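82 prophage-derived uncharacterized protein ybcO (Escherichia coli K-12, PDB 3G27) binds zinc and is probably a nuclease of prophage origin, though its activity remains uncharacterised. Local coordinates at residues A[18-23]-A[66-71]; A[58-63]-A[71-76]. One frame throughout, in Å; residues are numbered along the deposited sequence.

How the interactions relate
Interactions 1 and 2 lie with their centres about 7 Å apart, share Gly71 and use the same long helix, 70-90. Their segments interleave along the chain in the order 18-23, 58-63, 66-71, 71-76, with only two residues between 58-63 and 66-71. Glu60 ties them together: its OE2 lies 2.8 Å from Val68 N and its OE1 2.9 Å from Phe67 N, both probable hydrogen bonds. Interaction 1 includes the zinc ligand Cys21, whereas Ile61 of interaction 2 has its side chain about 8 Å from the zinc ion and about 8 Å from that of His32, the predicted proton acceptor.

Interaction 1: residues A[18-23]-A[66-71]; sequences PGVCNG and HFVDAG. With CA (calcium ion), chain C; ZN (zinc ion), chain B; EDO (1,2-ethanediol), chain D.
This contact joins the zinc-binding loop 18-23 to the turn that leads into helix 70-90, and Val20 is the residue that reaches across. Its CG2 methyl meets Phe67 CB at 3.7 Å and Val68 CG1 at 4.0 Å, lying obliquely to the Phe67 ring. CG2 stands anti to the carbonyl carbon of Val20, which directs this branch at the 66-71 turn while CG1 lies anti to the backbone N (chi1 172°). Val20 also packs on Glu60 of helix 55-61, and Val68 on Ala73 of helix 70-90.

The residues on either side of Val20 bind metal. Cys21 SG binds the zinc ion at 2.3 Å, completing a four-cysteine site with Cys13, Cys54 and Cys57, and accepts a weak hydrogen bond from Gly23 N. The calcium ion is bound by Gly19 O and Cys21 O, with three waters, one of which also donates to Val20 O at 2.7 Å. Beside 66-67, a 1,2-ethanediol, probably from the crystallisation liquor, accepts a nearly straight hydrogen bond at O2 from His66 N (2.9 Å, 172°). That oxygen sits over the centre of the His66 ring, 3.4 Å above its plane, while ethanediol C2 lies over a face of Phe67. With no hydrogen bond between the segments, their cohesion here is apolar, while the two metal ions probably help to fix the backbone before and after Val20.

Interaction 2: residues A[58-63]-A[71-76]; sequences HDEIDR and GYAKEC
The end of helix 55-61 approaches the first turns of helix 70-90 closely, with the CA atoms of Ile61 and Ala73 5.5 Å apart, and Arg63 then leaves the helix at positive phi (70°) in a Schellman motif. Ala73, buried and with its CB directed at the other segment, is the focus. Arg63 NH2 meets this methyl at 3.5 Å, obliquely to the guanidinium plane, and Ile61 CG2 lies 4.0 Å from Ala73 O.

The Arg63 chain, bent at chi2 and chi3 (-47° and -71°), folds back over the helix end. There NH2 donates to Glu60 O at 2.9 Å and forms a salt bridge with Glu60 OE2 at 3.0 Å, approaching from above the carboxylate plane. Glu60 O also accepts from Arg63 N at 3.0 Å; the two donors arrive from opposite faces of the carbonyl plane. Beyond the segments, Glu60 OE1 bonds to Thr65 OG1, and Arg63 NH1 to Val68 O.

With two backbone N-H groups of 66-71 also turned to it, the buried carboxylate is well supplied with donors, which probably stabilises its negative charge, and the paired Arg63 closes the helix terminus while its NH2 packs against the small Ala73 methyl.

Interaction 1: residues A[18-23]-A[66-71]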
loop_
_atom_site.group_PDB
_atom_site.type_symbol
_atom_site.label_atom_id
_atom_site.label_comp_id
_atom_site.label_asym_id
_atom_site.label_seq_id
_atom_site.Cartn_x
_atom_site.Cartn_y
_atom_site.Cartn_z
ATOM N N PRO A 18 12.228 -11.373 2.995
ATOM C CA PRO A 18 13.106 -12.386 3.552
ATOM C C PRO A 18 14.436 -12.496 2.825
ATOM O O PRO A 18 14.481 -12.400 1.615
ATOM C CB PRO A 18 12.294 -13.673 3.390
ATOM C CG PRO A 18 10.862 -13.207 3.426
ATOM C CD PRO A 18 10.876 -11.910 2.717
ATOM N N GLY A 19 15.512 -12.687 3.583
ATOM C CA GLY A 19 16.839 -12.848 3.015
ATOM C C GLY A 19 17.441 -11.496 2.741
ATOM O O GLY A 19 18.475 -11.126 3.318
ATOM N N VAL A 20 16.758 -10.749 1.886
ATOM C CA VAL A 20 17.171 -9.410 1.499
ATOM C C VAL A 20 17.301 -8.434 2.693
ATOM O O VAL A 20 18.285 -7.688 2.810
ATOM C CB VAL A 20 16.191 -8.830 0.382
ATOM C CG1 VAL A 20 16.492 -7.387 0.122
ATOM C CG2 VAL A 20 16.240 -9.659 -0.892
ATOM N N CYS A 21 16.317 -8.447 3.575
ATOM C CA CYS A 21 16.323 -7.569 4.728
ATOM C C CYS A 21 17.601 -7.747 5.502
ATOM O O CYS A 21 18.053 -8.879 5.719
ATOM C CB CYS A 21 15.134 -7.858 5.659
ATOM S SG CYS A 21 14.679 -6.439 6.806
ATOM N N ASN A 22 18.180 -6.640 5.943
ATOM C CA ASN A 22 19.278 -6.721 6.878
ATOM C C ASN A 22 18.830 -6.644 8.356
ATOM O O ASN A 22 19.590 -6.936 9.246
ATOM C CB ASN A 22 20.407 -5.720 6.542
ATOM C CG ASN A 22 20.004 -4.261 6.678
ATOM O OD1 ASN A 22 19.253 -3.872 7.569
ATOM N ND2 ASN A 22 20.535 -3.443 5.800
ATOM N N GLY A 23 17.594 -6.237 8.607
ATOM C CA GLY A 23 17.067 -6.148 9.960
ATOM C C GLY A 23 17.734 -5.137 10.881
ATOM O O GLY A 23 17.582 -5.223 12.112
ATOM N N HIS A 66 17.696 -7.025 -7.718
ATOM C CA HIS A 66 16.550 -7.825 -8.090
ATOM C C HIS A 66 16.705 -9.262 -7.565
ATOM O O HIS A 66 16.542 -10.238 -8.298
ATOM C CB HIS A 66 16.356 -7.777 -9.605
ATOM C CG HIS A 66 17.619 -8.021 -10.365
ATOM N ND1 HIS A 66 18.509 -7.012 -10.658
ATOM C CD2 HIS A 66 18.164 -9.160 -10.850
ATOM C CE1 HIS A 66 19.546 -7.517 -11.298
ATOM N NE2 HIS A 66 19.364 -8.820 -11.427
ATOM N N PHE A 67 17.002 -9.376 -6.275
ATOM C CA PHE A 67 17.125 -10.673 -5.634
ATOM C C PHE A 67 15.823 -11.435 -5.658
ATOM O O PHE A 67 15.830 -12.637 -5.777
ATOM C CB PHE A 67 17.586 -10.516 -4.187
ATOM C CG PHE A 67 18.981 -10.021 -4.057
ATOM C CD1 PHE A 67 20.044 -10.787 -4.527
ATOM C CD2 PHE A 67 19.238 -8.837 -3.424
ATOM C CE1 PHE A 67 21.348 -10.362 -4.416
ATOM C CE2 PHE A 67 20.557 -8.371 -3.304
ATOM C CZ PHE A 67 21.616 -9.141 -3.804
ATOM N N VAL A 68 14.699 -10.745 -5.525
ATOM C CA VAL A 68 13.419 -11.404 -5.604
ATOM C C VAL A 68 12.590 -10.876 -6.771
ATOM O O VAL A 68 12.885 -9.835 -7.369
ATOM C CB VAL A 68 12.608 -11.263 -4.280
ATOM C CG1 VAL A 68 13.478 -11.659 -3.071
ATOM C CG2 VAL A 68 12.057 -9.857 -4.114
ATOM N N ASP A 69 11.562 -11.650 -7.082
ATOM C CA ASP A 69 10.528 -11.306 -8.043
ATOM C C ASP A 69 9.941 -9.883 -7.808
ATOM O O ASP A 69 9.697 -9.497 -6.687
ATOM C CB ASP A 69 9.501 -12.451 -7.934
ATOM C CG ASP A 69 8.231 -12.202 -8.675
ATOM O OD1 ASP A 69 8.031 -12.844 -9.734
ATOM O OD2 ASP A 69 7.402 -11.413 -8.155
ATOM N N ALA A 70 9.746 -9.106 -8.878
ATOM C CA ALA A 70 9.312 -7.711 -8.773
ATOM C C ALA A 70 7.911 -7.546 -8.209
ATOM O O ALA A 70 7.608 -6.552 -7.569
ATOM C CB ALA A 70 9.358 -7.043 -10.130
ATOM N N GLY A 71 7.036 -8.500 -8.495
ATOM C CA GLY A 71 5.698 -8.502 -7.896
ATOM C C GLY A 71 5.740 -8.705 -6.391
ATOM O O GLY A 71 5.079 -8.009 -5.637
HETATM CA CA CA C . 19.772 -10.584 5.262
HETATM ZN ZN ZN B . 14.497 -4.647 5.324
HETATM C C1 EDO D . 21.929 -9.839 -8.395
HETATM O O1 EDO D . 20.820 -10.741 -8.199
HETATM C C2 EDO D . 21.722 -8.510 -7.666
HETATM O O2 EDO D . 20.451 -7.922 -7.936
HETATM O O HOH W 1 20.508 -8.424 4.071
HETATM O O HOH W 2 20.061 -10.119 7.569
HETATM O O HOH W 3 17.581 -11.627 6.255
#

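Interaction 2: residues A[58-63]-A[71-76]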
loop_
_atom_site.group_PDB
_atom_site.type_symbol
_atom_site.label_atom_id
_atom_site.label_comp_id
_atom_site.label_asym_id
_atom_site.label_seq_id
_atom_site.Cartn_x
_atom_site.Cartn_y
_atom_site.Cartn_z
ATOM N N HIS A 58 15.372 -1.239 0.694
ATOM C CA HIS A 58 15.224 -0.058 -0.118
ATOM C C HIS A 58 15.788 -0.297 -1.523
ATOM O O HIS A 58 15.126 -0.033 -2.508
ATOM C CB HIS A 58 15.961 1.070 0.574
ATOM C CG HIS A 58 15.786 2.398 -0.061
ATOM N ND1 HIS A 58 16.646 3.444 0.187
ATOM C CD2 HIS A 58 14.838 2.871 -0.909
ATOM C CE1 HIS A 58 16.228 4.509 -0.486
ATOM N NE2 HIS A 58 15.139 4.184 -1.159
ATOM N N ASP A 59 17.015 -0.801 -1.624
ATOM C CA ASP A 59 17.624 -1.059 -2.934
ATOM C C ASP A 59 16.814 -2.063 -3.751
ATOM O O ASP A 59 16.655 -1.904 -4.940
ATOM C CB ASP A 59 19.043 -1.525 -2.772
ATOM C CG ASP A 59 19.970 -0.435 -2.231
ATOM O OD1 ASP A 59 19.594 0.747 -2.313
ATOM O OD2 ASP A 59 21.096 -0.752 -1.745
ATOM N N GLU A 60 16.246 -3.050 -3.090
ATOM C CA GLU A 60 15.414 -4.083 -3.751
ATOM C C GLU A 60 14.075 -3.562 -4.206
ATOM O O GLU A 60 13.653 -3.853 -5.325
ATOM C CB GLU A 60 15.198 -5.273 -2.839
ATOM C CG GLU A 60 14.450 -6.487 -3.472
ATOM C CD GLU A 60 15.275 -7.292 -4.467
ATOM O OE1 GLU A 60 16.528 -7.240 -4.440
ATOM O OE2 GLU A 60 14.653 -7.993 -5.289
ATOM N N ILE A 61 13.390 -2.798 -3.366
ATOM C CA ILE A 61 12.080 -2.296 -3.763
ATOM C C ILE A 61 12.219 -1.281 -4.905
ATOM O O ILE A 61 11.322 -1.168 -5.728
ATOM C CB ILE A 61 11.206 -1.753 -2.567
ATOM C CG1 ILE A 61 11.761 -0.441 -1.974
ATOM C CG2 ILE A 61 10.994 -2.839 -1.521
ATOM C CD1 ILE A 61 10.824 0.242 -0.899
ATOM N N ASP A 62 13.343 -0.550 -4.950
ATOM C CA ASP A 62 13.648 0.372 -6.050
ATOM C C ASP A 62 14.180 -0.326 -7.315
ATOM O O ASP A 62 14.335 0.300 -8.351
ATOM C CB ASP A 62 14.693 1.406 -5.601
ATOM C CG ASP A 62 14.116 2.493 -4.701
ATOM O OD1 ASP A 62 12.920 2.420 -4.353
ATOM O OD2 ASP A 62 14.878 3.427 -4.351
ATOM N N ARG A 63 14.440 -1.621 -7.221
ATOM C CA ARG A 63 14.977 -2.479 -8.310
ATOM C C ARG A 63 16.418 -2.175 -8.666
ATOM O O ARG A 63 16.882 -2.547 -9.731
ATOM C CB ARG A 63 14.080 -2.502 -9.566
ATOM C CG ARG A 63 12.574 -2.666 -9.296
ATOM C CD ARG A 63 12.251 -3.798 -8.302
ATOM N NE ARG A 63 12.484 -5.113 -8.898
ATOM C CZ ARG A 63 12.772 -6.222 -8.217
ATOM N NH1 ARG A 63 12.944 -7.366 -8.871
ATOM N NH2 ARG A 63 12.899 -6.201 -6.890
ATOM N N GLY A 71 7.036 -8.500 -8.495
ATOM C CA GLY A 71 5.698 -8.502 -7.896
ATOM C C GLY A 71 5.740 -8.705 -6.391
ATOM O O GLY A 71 5.079 -8.009 -5.637
ATOM N N TYR A 72 6.565 -9.634 -5.956
ATOM C CA TYR A 72 6.754 -9.869 -4.523
ATOM C C TYR A 72 7.410 -8.676 -3.808
ATOM O O TYR A 72 6.958 -8.231 -2.759
ATOM C CB TYR A 72 7.560 -11.142 -4.333
ATOM C CG TYR A 72 7.756 -11.528 -2.899
ATOM C CD1 TYR A 72 6.675 -11.853 -2.105
ATOM C CD2 TYR A 72 9.024 -11.571 -2.347
ATOM C CE1 TYR A 72 6.853 -12.218 -0.796
ATOM C CE2 TYR A 72 9.224 -11.945 -1.028
ATOM C CZ TYR A 72 8.140 -12.261 -0.256
ATOM O OH TYR A 72 8.314 -12.637 1.058
ATOM N N ALA A 73 8.466 -8.141 -4.379
ATOM C CA ALA A 73 9.063 -6.919 -3.858
ATOM C C ALA A 73 8.019 -5.823 -3.701
ATOM O O ALA A 73 7.989 -5.139 -2.689
ATOM C CB ALA A 73 10.148 -6.452 -4.784
ATOM N N LYS A 74 7.162 -5.662 -4.712
ATOM C CA LYS A 74 6.140 -4.609 -4.710
ATOM C C LYS A 74 5.151 -4.852 -3.617
ATOM O O LYS A 74 4.800 -3.960 -2.876
ATOM C CB LYS A 74 5.373 -4.518 -6.041
ATOM N N GLU A 75 4.665 -6.070 -3.552
ATOM C CA GLU A 75 3.810 -6.463 -2.468
ATOM C C GLU A 75 4.394 -6.111 -1.088
ATOM O O GLU A 75 3.737 -5.460 -0.282
ATOM C CB GLU A 75 3.572 -7.938 -2.584
ATOM C CG GLU A 75 2.880 -8.490 -1.433
ATOM C CD GLU A 75 2.237 -9.803 -1.729
ATOM O OE1 GLU A 75 2.572 -10.472 -2.754
ATOM O OE2 GLU A 75 1.368 -10.145 -0.910
ATOM N N CYS A 76 5.644 -6.498 -0.838
ATOM C CA CYS A 76 6.307 -6.170 0.434
ATOM C C CYS A 76 6.468 -4.676 0.671
ATOM O O CYS A 76 6.280 -4.197 1.775
ATOM C CB CYS A 76 7.675 -6.837 0.479
ATOM S SG CYS A 76 7.535 -8.652 0.516
#